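Local atomic coordinates of VP4 CORE protein (PDB entry 2JHP), a protein that caps viral RNA as a multifunctional enzyme of the bluetongue virus inner core, binding S-adenosyl-L-homocysteine and guanine. Residues I196-L201 and W220-P225; E191-I196 and L261-V266; P225-C230 and V237-V242. All coordinates share one frame; numbering follows the deposited sequence.

The three contacts follow one parallel run of a seven-stranded sheet with strand order 3-2-1-4-5-7-6, as in Rossmann-like methyltransferases. Contact 2 joins strands 192-196 and 260-264, contact 1 ties the loop after strand 192-196 to strand 219-223, and contact 3 faces the loop after 219-223 against the edge strand 235-238 and its exit. Along the chain, contact 1 closes before contact 3 opens, and both lie nested inside the long loop closed by contact 2. Their centres are about 9 Å (1 and 2), 6 Å (1 and 3) and 13 Å (2 and 3) apart. All three touch the same S-adenosyl-L-homocysteine, so the ends of neighbouring strands together build its pocket.

Contact 1. Residues I196-L201 and W220-P225; sequences IGCGDL and WHVYDP. With SAH (S-adenosyl-L-homocysteine), chain C.
Y223 and I196 face each other as a parallel bridge pair, and their side chains meet on the same side of the sheet. The isoleucine methyl CD1 reaches the tyrosine ring obliquely, at 3.4 Å from Y223 CD1 and a little farther from CE1, while the phenol OH hydrogen-bonds to H194 ND1. A tyrosine suits this buried place because its ring packs against aliphatic carbon and its hydroxyl still finds a partner. I196 divides its branches: CG2, anti to the backbone N, faces the ligand, 3.5 Å from SAH C2. The carbonyl of Y223 then receives the turning chain, with a bond from G197 N to Y223 O of 2.8 Å and a weak, longer one from C198 N.

This sharp exit from the first strand is the glycine-rich loop of the Rossmann-like methyltransferase fold. G197 and G199 both have positive phi, which glycine adopts easily. G199 is the second residue of a type II' turn from C198 to L201, and a side chain on it would collide with the carboxylate of the ligand. L201 stands at the N-cap of helix 202-210, and its CD2 packs on V222; C198 SG lies 3.6 Å from V222 CB.

D224, just past the end of strand 219-223, is the acidic residue that grips the ribose. Its CG is anti to the backbone N (chi1 -160°), and the two oxygens divide the diol: SAH O2' donates to D224 OD1 at 2.7 Å and SAH O3' to D224 OD2 at 3.1 Å. G199 N steadies the carboxylate, meeting OD2 from 48° above its plane, and I226 N binds OD1. Nearby, G197 O accepts the ligand's amino nitrogen, SAH N, at 2.8 Å.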
loop_
_atom_site.group_PDB
_atom_site.type_symbol
_atom_site.label_atom_id
_atom_site.label_comp_id
_atom_site.label_asym_id
_atom_site.label_seq_id
_atom_site.Cartn_x
_atom_site.Cartn_y
_atom_site.Cartn_z
ATOM N N ILE A 196 -19.303 -16.496 22.997
ATOM C CA ILE A 196 -19.735 -17.571 23.883
ATOM C C ILE A 196 -18.538 -18.453 24.202
ATOM O O ILE A 196 -17.837 -18.909 23.292
ATOM C CB ILE A 196 -20.825 -18.499 23.227
ATOM C CG1 ILE A 196 -21.664 -17.786 22.138
ATOM C CG2 ILE A 196 -21.653 -19.193 24.304
ATOM C CD1 ILE A 196 -22.711 -16.826 22.632
ATOM N N GLY A 197 -18.329 -18.716 25.488
ATOM C CA GLY A 197 -17.186 -19.500 25.936
ATOM C C GLY A 197 -15.950 -18.626 26.012
ATOM O O GLY A 197 -14.850 -19.058 25.655
ATOM N N CYS A 198 -16.136 -17.397 26.487
ATOM C CA CYS A 198 -15.066 -16.397 26.528
ATOM C C CYS A 198 -13.937 -16.708 27.522
ATOM O O CYS A 198 -12.835 -16.157 27.412
ATOM C CB CYS A 198 -15.644 -14.996 26.782
ATOM S SG CYS A 198 -16.580 -14.802 28.333
ATOM N N GLY A 199 -14.211 -17.575 28.491
ATOM C CA GLY A 199 -13.215 -17.932 29.496
ATOM C C GLY A 199 -12.971 -16.833 30.517
ATOM O O GLY A 199 -13.913 -16.171 30.957
ATOM N N ASP A 200 -11.705 -16.640 30.886
ATOM C CA ASP A 200 -11.322 -15.671 31.921
ATOM C C ASP A 200 -11.067 -14.256 31.383
ATOM O O ASP A 200 -10.722 -13.347 32.138
ATOM C CB ASP A 200 -10.099 -16.176 32.700
ATOM C CG ASP A 200 -8.831 -16.244 31.845
ATOM O OD1 ASP A 200 -8.902 -16.129 30.598
ATOM O OD2 ASP A 200 -7.749 -16.417 32.441
ATOM N N LEU A 201 -11.225 -14.090 30.073
ATOM C CA LEU A 201 -11.151 -12.782 29.404
ATOM C C LEU A 201 -9.732 -12.241 29.167
ATOM O O LEU A 201 -9.566 -11.172 28.565
ATOM C CB LEU A 201 -12.072 -11.739 30.079
ATOM C CG LEU A 201 -13.602 -11.905 29.890
ATOM C CD1 LEU A 201 -14.342 -10.746 30.561
ATOM C CD2 LEU A 201 -14.037 -12.016 28.423
ATOM N N TRP A 220 -18.927 -5.841 22.806
ATOM C CA TRP A 220 -18.605 -7.215 23.160
ATOM C C TRP A 220 -19.586 -7.809 24.167
ATOM O O TRP A 220 -19.558 -7.456 25.340
ATOM C CB TRP A 220 -17.207 -7.253 23.775
ATOM C CG TRP A 220 -16.127 -6.811 22.865
ATOM C CD1 TRP A 220 -15.603 -5.553 22.753
ATOM C CD2 TRP A 220 -15.422 -7.629 21.933
ATOM N NE1 TRP A 220 -14.611 -5.540 21.802
ATOM C CE2 TRP A 220 -14.481 -6.802 21.280
ATOM C CE3 TRP A 220 -15.502 -8.977 21.574
ATOM C CZ2 TRP A 220 -13.621 -7.282 20.291
ATOM C CZ3 TRP A 220 -14.638 -9.460 20.584
ATOM C CH2 TRP A 220 -13.706 -8.606 19.961
ATOM N N HIS A 221 -20.455 -8.703 23.711
ATOM C CA HIS A 221 -21.294 -9.479 24.619
ATOM C C HIS A 221 -20.580 -10.791 24.884
ATOM O O HIS A 221 -20.437 -11.616 23.987
ATOM C CB HIS A 221 -22.666 -9.740 24.009
ATOM C CG HIS A 221 -23.608 -8.582 24.111
ATOM N ND1 HIS A 221 -24.212 -8.218 25.295
ATOM C CD2 HIS A 221 -24.069 -7.722 23.171
ATOM C CE1 HIS A 221 -24.996 -7.174 25.083
ATOM N NE2 HIS A 221 -24.927 -6.854 23.804
ATOM N N VAL A 222 -20.111 -10.976 26.109
ATOM C CA VAL A 222 -19.284 -12.140 26.434
ATOM C C VAL A 222 -19.995 -13.080 27.410
ATOM O O VAL A 222 -20.489 -12.642 28.452
ATOM C CB VAL A 222 -17.866 -11.739 26.952
ATOM C CG1 VAL A 222 -17.120 -10.913 25.900
ATOM C CG2 VAL A 222 -17.945 -10.984 28.262
ATOM N N TYR A 223 -20.053 -14.363 27.059
ATOM C CA TYR A 223 -20.854 -15.340 27.797
ATOM C C TYR A 223 -19.992 -16.456 28.374
ATOM O O TYR A 223 -19.273 -17.136 27.636
ATOM C CB TYR A 223 -21.915 -15.972 26.894
ATOM C CG TYR A 223 -22.799 -15.025 26.108
ATOM C CD1 TYR A 223 -22.323 -14.372 24.968
ATOM C CD2 TYR A 223 -24.132 -14.826 26.473
ATOM C CE1 TYR A 223 -23.144 -13.524 24.228
ATOM C CE2 TYR A 223 -24.965 -13.980 25.738
ATOM C CZ TYR A 223 -24.462 -13.335 24.617
ATOM O OH TYR A 223 -25.273 -12.503 23.890
ATOM N N ASP A 224 -20.074 -16.639 29.693
ATOM C CA ASP A 224 -19.404 -17.747 30.391
ATOM C C ASP A 224 -19.735 -17.721 31.877
ATOM O O ASP A 224 -19.533 -16.708 32.540
ATOM C CB ASP A 224 -17.880 -17.691 30.206
ATOM C CG ASP A 224 -17.212 -19.012 30.485
ATOM O OD1 ASP A 224 -17.375 -19.563 31.590
ATOM O OD2 ASP A 224 -16.507 -19.502 29.589
ATOM N N PRO A 225 -20.240 -18.840 32.407
ATOM C CA PRO A 225 -20.426 -19.042 33.860
ATOM C C PRO A 225 -19.256 -18.583 34.764
ATOM O O PRO A 225 -19.503 -18.101 35.875
ATOM C CB PRO A 225 -20.614 -20.557 33.973
ATOM C CG PRO A 225 -21.312 -20.913 32.725
ATOM C CD PRO A 225 -20.709 -20.009 31.635
HETATM N N SAH C . -12.184 -18.477 25.055
HETATM C CA SAH C . -11.395 -18.918 26.250
HETATM C CB SAH C . -11.050 -20.409 26.203
HETATM C CG SAH C . -12.271 -21.323 26.208
HETATM S SD SAH C . -12.400 -22.234 27.761
HETATM C C SAH C . -10.135 -18.071 26.399
HETATM O O SAH C . -9.627 -17.509 25.428
HETATM O OXT SAH C . -9.607 -17.923 27.502
HETATM C "C5'" SAH C . -14.049 -22.871 27.404
HETATM C "C4'" SAH C . -15.057 -22.183 28.307
HETATM O "O4'" SAH C . -16.368 -22.443 27.877
HETATM C "C3'" SAH C . -14.994 -22.657 29.749
HETATM O "O3'" SAH C . -14.392 -21.636 30.503
HETATM C "C2'" SAH C . -16.440 -22.881 30.162
HETATM O "O2'" SAH C . -16.763 -22.146 31.318
HETATM C "C1'" SAH C . -17.216 -22.310 28.996
HETATM N N9 SAH C . -18.504 -22.947 28.683
HETATM C C8 SAH C . -18.842 -24.274 28.728
HETATM N N7 SAH C . -20.127 -24.395 28.319
HETATM C C5 SAH C . -20.603 -23.172 28.003
HETATM C C6 SAH C . -21.835 -22.724 27.536
HETATM N N6 SAH C . -22.823 -23.585 27.317
HETATM N N1 SAH C . -22.027 -21.372 27.304
HETATM C C2 SAH C . -21.006 -20.477 27.532
HETATM N N3 SAH C . -19.785 -20.932 27.991
HETATM C C4 SAH C . -19.590 -22.254 28.225
#

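Contact 2. Residues E191-I196 and L261-V266. With SAH (S-adenosyl-L-homocysteine), chain C.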
loop_
_atom_site.group_PDB
_atom_site.type_symbol
_atom_site.label_atom_id
_atom_site.label_comp_id
_atom_site.label_asym_id
_atom_site.label_seq_id
_atom_site.Cartn_x
_atom_site.Cartn_y
_atom_site.Cartn_z
ATOM N N GLU A 191 -19.645 -4.606 14.238
ATOM C CA GLU A 191 -19.860 -3.609 15.295
ATOM C C GLU A 191 -20.166 -4.264 16.627
ATOM O O GLU A 191 -19.988 -3.651 17.680
ATOM C CB GLU A 191 -21.024 -2.686 14.961
ATOM C CG GLU A 191 -20.894 -1.959 13.640
ATOM C CD GLU A 191 -22.247 -1.585 13.081
ATOM O OE1 GLU A 191 -22.772 -0.510 13.453
ATOM O OE2 GLU A 191 -22.782 -2.378 12.276
ATOM N N GLU A 192 -20.639 -5.505 16.582
ATOM C CA GLU A 192 -21.098 -6.181 17.783
ATOM C C GLU A 192 -20.722 -7.651 17.718
ATOM O O GLU A 192 -21.041 -8.338 16.748
ATOM C CB GLU A 192 -22.609 -6.006 17.922
ATOM C CG GLU A 192 -23.244 -6.586 19.173
ATOM C CD GLU A 192 -24.765 -6.451 19.142
ATOM O OE1 GLU A 192 -25.467 -7.485 19.211
ATOM O OE2 GLU A 192 -25.259 -5.306 19.026
ATOM N N VAL A 193 -20.031 -8.118 18.754
ATOM C CA VAL A 193 -19.614 -9.507 18.856
ATOM C C VAL A 193 -20.215 -10.181 20.074
ATOM O O VAL A 193 -20.078 -9.704 21.198
ATOM C CB VAL A 193 -18.069 -9.651 18.937
ATOM C CG1 VAL A 193 -17.677 -11.106 19.257
ATOM C CG2 VAL A 193 -17.420 -9.177 17.651
ATOM N N HIS A 194 -20.866 -11.307 19.828
ATOM C CA HIS A 194 -21.317 -12.193 20.878
ATOM C C HIS A 194 -20.319 -13.350 20.997
ATOM O O HIS A 194 -20.174 -14.163 20.075
ATOM C CB HIS A 194 -22.730 -12.690 20.568
ATOM C CG HIS A 194 -23.760 -11.606 20.573
ATOM N ND1 HIS A 194 -24.661 -11.440 21.601
ATOM C CD2 HIS A 194 -24.014 -10.614 19.686
ATOM C CE1 HIS A 194 -25.433 -10.398 21.344
ATOM N NE2 HIS A 194 -25.063 -9.881 20.186
ATOM N N TYR A 195 -19.619 -13.392 22.128
ATOM C CA TYR A 195 -18.506 -14.318 22.342
ATOM C C TYR A 195 -18.875 -15.316 23.433
ATOM O O TYR A 195 -18.781 -15.018 24.623
ATOM C CB TYR A 195 -17.244 -13.527 22.728
ATOM C CG TYR A 195 -15.919 -14.279 22.746
ATOM C CD1 TYR A 195 -15.853 -15.661 22.600
ATOM C CD2 TYR A 195 -14.725 -13.588 22.946
ATOM C CE1 TYR A 195 -14.629 -16.332 22.625
ATOM C CE2 TYR A 195 -13.497 -14.246 22.983
ATOM C CZ TYR A 195 -13.455 -15.615 22.820
ATOM O OH TYR A 195 -12.242 -16.271 22.848
ATOM N N ILE A 196 -19.303 -16.496 22.997
ATOM C CA ILE A 196 -19.735 -17.571 23.883
ATOM C C ILE A 196 -18.538 -18.453 24.202
ATOM O O ILE A 196 -17.837 -18.909 23.292
ATOM C CB ILE A 196 -20.825 -18.499 23.227
ATOM C CG1 ILE A 196 -21.664 -17.786 22.138
ATOM C CG2 ILE A 196 -21.653 -19.193 24.304
ATOM C CD1 ILE A 196 -22.711 -16.826 22.632
ATOM N N LEU A 261 -21.195 -10.414 14.680
ATOM C CA LEU A 261 -20.406 -11.642 14.507
ATOM C C LEU A 261 -20.563 -12.565 15.711
ATOM O O LEU A 261 -20.505 -12.118 16.860
ATOM C CB LEU A 261 -18.928 -11.313 14.283
ATOM C CG LEU A 261 -17.818 -12.312 14.625
ATOM C CD1 LEU A 261 -17.810 -13.502 13.684
ATOM C CD2 LEU A 261 -16.511 -11.554 14.542
ATOM N N PHE A 262 -20.748 -13.851 15.422
ATOM C CA PHE A 262 -20.973 -14.879 16.424
ATOM C C PHE A 262 -19.697 -15.703 16.604
ATOM O O PHE A 262 -19.212 -16.322 15.655
ATOM C CB PHE A 262 -22.140 -15.759 15.959
ATOM C CG PHE A 262 -22.539 -16.846 16.930
ATOM C CD1 PHE A 262 -23.473 -16.591 17.930
ATOM C CD2 PHE A 262 -22.019 -18.131 16.812
ATOM C CE1 PHE A 262 -23.860 -17.597 18.819
ATOM C CE2 PHE A 262 -22.406 -19.146 17.694
ATOM C CZ PHE A 262 -23.325 -18.877 18.699
ATOM N N ILE A 263 -19.153 -15.690 17.822
ATOM C CA ILE A 263 -17.918 -16.416 18.156
ATOM C C ILE A 263 -18.194 -17.485 19.229
ATOM O O ILE A 263 -18.642 -17.155 20.331
ATOM C CB ILE A 263 -16.795 -15.462 18.635
ATOM C CG1 ILE A 263 -16.472 -14.422 17.559
ATOM C CG2 ILE A 263 -15.539 -16.258 18.999
ATOM C CD1 ILE A 263 -15.295 -13.508 17.887
ATOM N N TRP A 264 -17.924 -18.752 18.890
ATOM C CA TRP A 264 -18.210 -19.919 19.756
ATOM C C TRP A 264 -16.938 -20.695 20.070
ATOM O O TRP A 264 -16.306 -21.263 19.167
ATOM C CB TRP A 264 -19.241 -20.840 19.089
ATOM C CG TRP A 264 -19.632 -22.098 19.861
ATOM C CD1 TRP A 264 -18.950 -23.287 19.906
ATOM C CD2 TRP A 264 -20.821 -22.293 20.640
ATOM N NE1 TRP A 264 -19.637 -24.206 20.677
ATOM C CE2 TRP A 264 -20.791 -23.623 21.135
ATOM C CE3 TRP A 264 -21.909 -21.475 20.969
ATOM C CZ2 TRP A 264 -21.797 -24.137 21.952
ATOM C CZ3 TRP A 264 -22.910 -21.991 21.774
ATOM C CH2 TRP A 264 -22.846 -23.305 22.259
ATOM N N ASP A 265 -16.578 -20.704 21.358
ATOM C CA ASP A 265 -15.376 -21.385 21.854
ATOM C C ASP A 265 -15.694 -22.275 23.051
ATOM O O ASP A 265 -14.850 -22.497 23.928
ATOM C CB ASP A 265 -14.270 -20.369 22.204
ATOM C CG ASP A 265 -12.879 -21.003 22.251
ATOM O OD1 ASP A 265 -12.613 -21.949 21.472
ATOM O OD2 ASP A 265 -12.048 -20.560 23.067
ATOM N N VAL A 266 -16.913 -22.800 23.063
ATOM C CA VAL A 266 -17.410 -23.639 24.154
ATOM C C VAL A 266 -16.678 -24.993 24.280
ATOM O O VAL A 266 -16.505 -25.720 23.296
ATOM C CB VAL A 266 -18.945 -23.828 24.021
ATOM C CG1 VAL A 266 -19.490 -24.803 25.050
ATOM C CG2 VAL A 266 -19.647 -22.482 24.130
HETATM N N SAH C . -12.184 -18.477 25.055
HETATM C CA SAH C . -11.395 -18.918 26.250
HETATM C CB SAH C . -11.050 -20.409 26.203
HETATM C CG SAH C . -12.271 -21.323 26.208
HETATM S SD SAH C . -12.400 -22.234 27.761
HETATM C C SAH C . -10.135 -18.071 26.399
HETATM O O SAH C . -9.627 -17.509 25.428
HETATM O OXT SAH C . -9.607 -17.923 27.502
HETATM C "C5'" SAH C . -14.049 -22.871 27.404
HETATM C "C4'" SAH C . -15.057 -22.183 28.307
HETATM O "O4'" SAH C . -16.368 -22.443 27.877
HETATM C "C3'" SAH C . -14.994 -22.657 29.749
HETATM O "O3'" SAH C . -14.392 -21.636 30.503
HETATM C "C2'" SAH C . -16.440 -22.881 30.162
HETATM O "O2'" SAH C . -16.763 -22.146 31.318
HETATM C "C1'" SAH C . -17.216 -22.310 28.996
HETATM N N9 SAH C . -18.504 -22.947 28.683
HETATM C C8 SAH C . -18.842 -24.274 28.728
HETATM N N7 SAH C . -20.127 -24.395 28.319
HETATM C C5 SAH C . -20.603 -23.172 28.003
HETATM C C6 SAH C . -21.835 -22.724 27.536
HETATM N N6 SAH C . -22.823 -23.585 27.317
HETATM N N1 SAH C . -22.027 -21.372 27.304
HETATM C C2 SAH C . -21.006 -20.477 27.532
HETATM N N3 SAH C . -19.785 -20.932 27.991
HETATM C C4 SAH C . -19.590 -22.254 28.225
#
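E192, H194 and I196 alternate with L261, I263 and D265 in five backbone hydrogen bonds, the regular pattern of two parallel strands whose axes run 11° apart. The last, from D265 N to I196 O at 2.9 Å, carries the pairing just beyond strand 260-264.

Apolar contacts fill both faces. On the face with V193, Y195, L261 and I263, the branched residues interlock: V193 CG1 is 3.6 Å from I263 CD1, and I263 CG2 lies obliquely against the Y195 ring, 3.7 Å from Y195 CD1. On the other face, I196 CG1 sits near both F262 CZ and W264 CE3. V266 CG2 lies over the centre of the W264 ring, and V266 CG1 approaches SAH N7 at 3.4 Å. Such beta-branched and aromatic residues suit the central strands of a Rossmann-like methyltransferase, where helices cover both faces: 178-186 touches I263, and 280-295 touches F262 and W264.

Polar side chains add two further sets of bonds. H194 NE2 donates to E192 OE1 at 2.6 Å, reaching the anti side of the carboxylate. At the ligand end, SAH N donates to D265 OD2 at 2.9 Å and, weakly, to Y195 OH, while a salt bridge from D265 OD1 to R337 would steady the acid that receives the amino group.

Contact 3. Residues P225-C230 and V237-V242. With SAH (S-adenosyl-L-homocysteine), chain C.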
loop_
_atom_site.group_PDB
_atom_site.type_symbol
_atom_site.label_atom_id
_atom_site.label_comp_id
_atom_site.label_asym_id
_atom_site.label_seq_id
_atom_site.Cartn_x
_atom_site.Cartn_y
_atom_site.Cartn_z
ATOM N N PRO A 225 -20.240 -18.840 32.407
ATOM C CA PRO A 225 -20.426 -19.042 33.860
ATOM C C PRO A 225 -19.256 -18.583 34.764
ATOM O O PRO A 225 -19.503 -18.101 35.875
ATOM C CB PRO A 225 -20.614 -20.557 33.973
ATOM C CG PRO A 225 -21.312 -20.913 32.725
ATOM C CD PRO A 225 -20.709 -20.009 31.635
ATOM N N ILE A 226 -18.013 -18.730 34.303
ATOM C CA ILE A 226 -16.838 -18.333 35.097
ATOM C C ILE A 226 -16.180 -17.013 34.649
ATOM O O ILE A 226 -15.040 -16.718 35.027
ATOM C CB ILE A 226 -15.767 -19.468 35.182
ATOM C CG1 ILE A 226 -15.126 -19.741 33.809
ATOM C CG2 ILE A 226 -16.366 -20.725 35.803
ATOM C CD1 ILE A 226 -13.626 -20.086 33.863
ATOM N N ALA A 227 -16.900 -16.217 33.859
ATOM C CA ALA A 227 -16.391 -14.920 33.409
ATOM C C ALA A 227 -16.304 -13.915 34.558
ATOM O O ALA A 227 -17.276 -13.726 35.286
ATOM C CB ALA A 227 -17.249 -14.367 32.280
ATOM N N PRO A 228 -15.135 -13.272 34.723
ATOM C CA PRO A 228 -14.935 -12.271 35.771
ATOM C C PRO A 228 -15.585 -10.925 35.425
ATOM O O PRO A 228 -16.137 -10.775 34.333
ATOM C CB PRO A 228 -13.412 -12.133 35.818
ATOM C CG PRO A 228 -12.985 -12.401 34.428
ATOM C CD PRO A 228 -13.911 -13.470 33.923
ATOM N N GLU A 229 -15.528 -9.963 36.351
ATOM C CA GLU A 229 -15.993 -8.599 36.083
ATOM C C GLU A 229 -15.146 -7.947 34.996
ATOM O O GLU A 229 -13.956 -8.246 34.860
ATOM C CB GLU A 229 -15.954 -7.739 37.353
ATOM C CG GLU A 229 -17.277 -7.639 38.119
ATOM C CD GLU A 229 -17.144 -6.882 39.429
ATOM O OE1 GLU A 229 -17.948 -7.137 40.355
ATOM O OE2 GLU A 229 -16.232 -6.033 39.539
ATOM N N CYS A 230 -15.768 -7.070 34.216
ATOM C CA CYS A 230 -15.040 -6.279 33.231
ATOM C C CYS A 230 -15.523 -4.828 33.216
ATOM O O CYS A 230 -16.614 -4.511 32.712
ATOM C CB CYS A 230 -15.118 -6.903 31.837
ATOM S SG CYS A 230 -13.966 -6.166 30.654
ATOM N N VAL A 237 -20.936 -8.413 30.198
ATOM C CA VAL A 237 -20.538 -9.730 30.683
ATOM C C VAL A 237 -21.736 -10.558 31.133
ATOM O O VAL A 237 -22.560 -10.107 31.931
ATOM C CB VAL A 237 -19.472 -9.598 31.808
ATOM C CG1 VAL A 237 -19.132 -10.949 32.442
ATOM C CG2 VAL A 237 -18.218 -8.928 31.257
ATOM N N HIS A 238 -21.822 -11.770 30.594
ATOM C CA HIS A 238 -22.892 -12.697 30.930
ATOM C C HIS A 238 -22.313 -13.969 31.539
ATOM O O HIS A 238 -21.468 -14.629 30.928
ATOM C CB HIS A 238 -23.729 -13.031 29.693
ATOM C CG HIS A 238 -24.204 -11.827 28.940
ATOM N ND1 HIS A 238 -25.251 -11.042 29.375
ATOM C CD2 HIS A 238 -23.771 -11.270 27.784
ATOM C CE1 HIS A 238 -25.444 -10.053 28.521
ATOM N NE2 HIS A 238 -24.559 -10.169 27.546
ATOM N N ASN A 239 -22.764 -14.297 32.748
ATOM C CA ASN A 239 -22.358 -15.529 33.422
ATOM C C ASN A 239 -23.375 -16.637 33.184
ATOM O O ASN A 239 -23.648 -17.464 34.054
ATOM C CB ASN A 239 -22.138 -15.279 34.912
ATOM C CG ASN A 239 -21.141 -14.166 35.169
ATOM O OD1 ASN A 239 -21.373 -13.290 36.012
ATOM N ND2 ASN A 239 -20.028 -14.185 34.435
ATOM N N ILE A 240 -23.911 -16.637 31.971
ATOM C CA ILE A 240 -24.962 -17.535 31.546
ATOM C C ILE A 240 -24.337 -18.690 30.775
ATOM O O ILE A 240 -23.362 -18.508 30.047
ATOM C CB ILE A 240 -26.006 -16.748 30.685
ATOM C CG1 ILE A 240 -27.038 -16.060 31.589
ATOM C CG2 ILE A 240 -26.713 -17.626 29.655
ATOM C CD1 ILE A 240 -26.658 -14.636 32.018
ATOM N N MET A 241 -24.886 -19.884 30.965
ATOM C CA MET A 241 -24.543 -21.016 30.121
ATOM C C MET A 241 -25.538 -21.126 28.960
ATOM O O MET A 241 -26.752 -21.179 29.161
ATOM C CB MET A 241 -24.486 -22.307 30.936
ATOM C CG MET A 241 -24.066 -23.502 30.119
ATOM S SD MET A 241 -23.078 -24.686 31.028
ATOM C CE MET A 241 -21.571 -23.777 31.341
ATOM N N VAL A 242 -25.004 -21.164 27.746
ATOM C CA VAL A 242 -25.803 -21.038 26.532
ATOM C C VAL A 242 -26.179 -22.400 25.947
ATOM O O VAL A 242 -25.307 -23.210 25.628
ATOM C CB VAL A 242 -25.051 -20.180 25.489
ATOM C CG1 VAL A 242 -25.857 -20.032 24.198
ATOM C CG2 VAL A 242 -24.710 -18.809 26.080
HETATM N N SAH C . -12.184 -18.477 25.055
HETATM C CA SAH C . -11.395 -18.918 26.250
HETATM C CB SAH C . -11.050 -20.409 26.203
HETATM C CG SAH C . -12.271 -21.323 26.208
HETATM S SD SAH C . -12.400 -22.234 27.761
HETATM C C SAH C . -10.135 -18.071 26.399
HETATM O O SAH C . -9.627 -17.509 25.428
HETATM O OXT SAH C . -9.607 -17.923 27.502
HETATM C "C5'" SAH C . -14.049 -22.871 27.404
HETATM C "C4'" SAH C . -15.057 -22.183 28.307
HETATM O "O4'" SAH C . -16.368 -22.443 27.877
HETATM C "C3'" SAH C . -14.994 -22.657 29.749
HETATM O "O3'" SAH C . -14.392 -21.636 30.503
HETATM C "C2'" SAH C . -16.440 -22.881 30.162
HETATM O "O2'" SAH C . -16.763 -22.146 31.318
HETATM C "C1'" SAH C . -17.216 -22.310 28.996
HETATM N N9 SAH C . -18.504 -22.947 28.683
HETATM C C8 SAH C . -18.842 -24.274 28.728
HETATM N N7 SAH C . -20.127 -24.395 28.319
HETATM C C5 SAH C . -20.603 -23.172 28.003
HETATM C C6 SAH C . -21.835 -22.724 27.536
HETATM N N6 SAH C . -22.823 -23.585 27.317
HETATM N N1 SAH C . -22.027 -21.372 27.304
HETATM C C2 SAH C . -21.006 -20.477 27.532
HETATM N N3 SAH C . -19.785 -20.932 27.991
HETATM C C4 SAH C . -19.590 -22.254 28.225
#
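V237 turns both methyls to the loop. CG1, anti to the backbone N, lies 3.9 Å from A227 CB and also nears P228 O, while V237 CG2 comes to 3.7 Å from C230 CB. Valine suits the spot because each branch meets a different small residue; A227 itself is poorly ordered, so this side of the packing is less sharply defined.

Beside it the end of the N239 side chain turns to the loop, and its amide nitrogen ND2 reaches A227 O at 2.9 Å. That bond is weak, with an N-H...O angle of 127° and a poorly ordered acceptor, but ND2 also bonds to D224 O, so one asparagine amide spans two carbonyls of the loop.

P225 and M241 cross at about a right angle. The fit of the methionine methyl against the proline is doubtful in detail, but P225 CD clearly lies by the backbone, 3.4 Å from I240 O. The puckered proline ring and the bent methionine chain line the same face of the adenine, with P225 CD 3.9 Å from SAH N3. I196 and V266 approach the opposite face. The base's edge is read by backbone: V242 N donates to SAH N1 at 3.0 Å, nearly straight at 173°, and SAH N6 donates to V242 O, a pairing that recognises adenine.

The touching parts, 225-230 and 237-241, run in nearly opposite directions at the outer edge of the sheet. Strand 235-238 pairs there with strand 219-223 through H238, while A227 and C230 rest on C198 and L201 of the glycine-rich loop leading into helix 202-210.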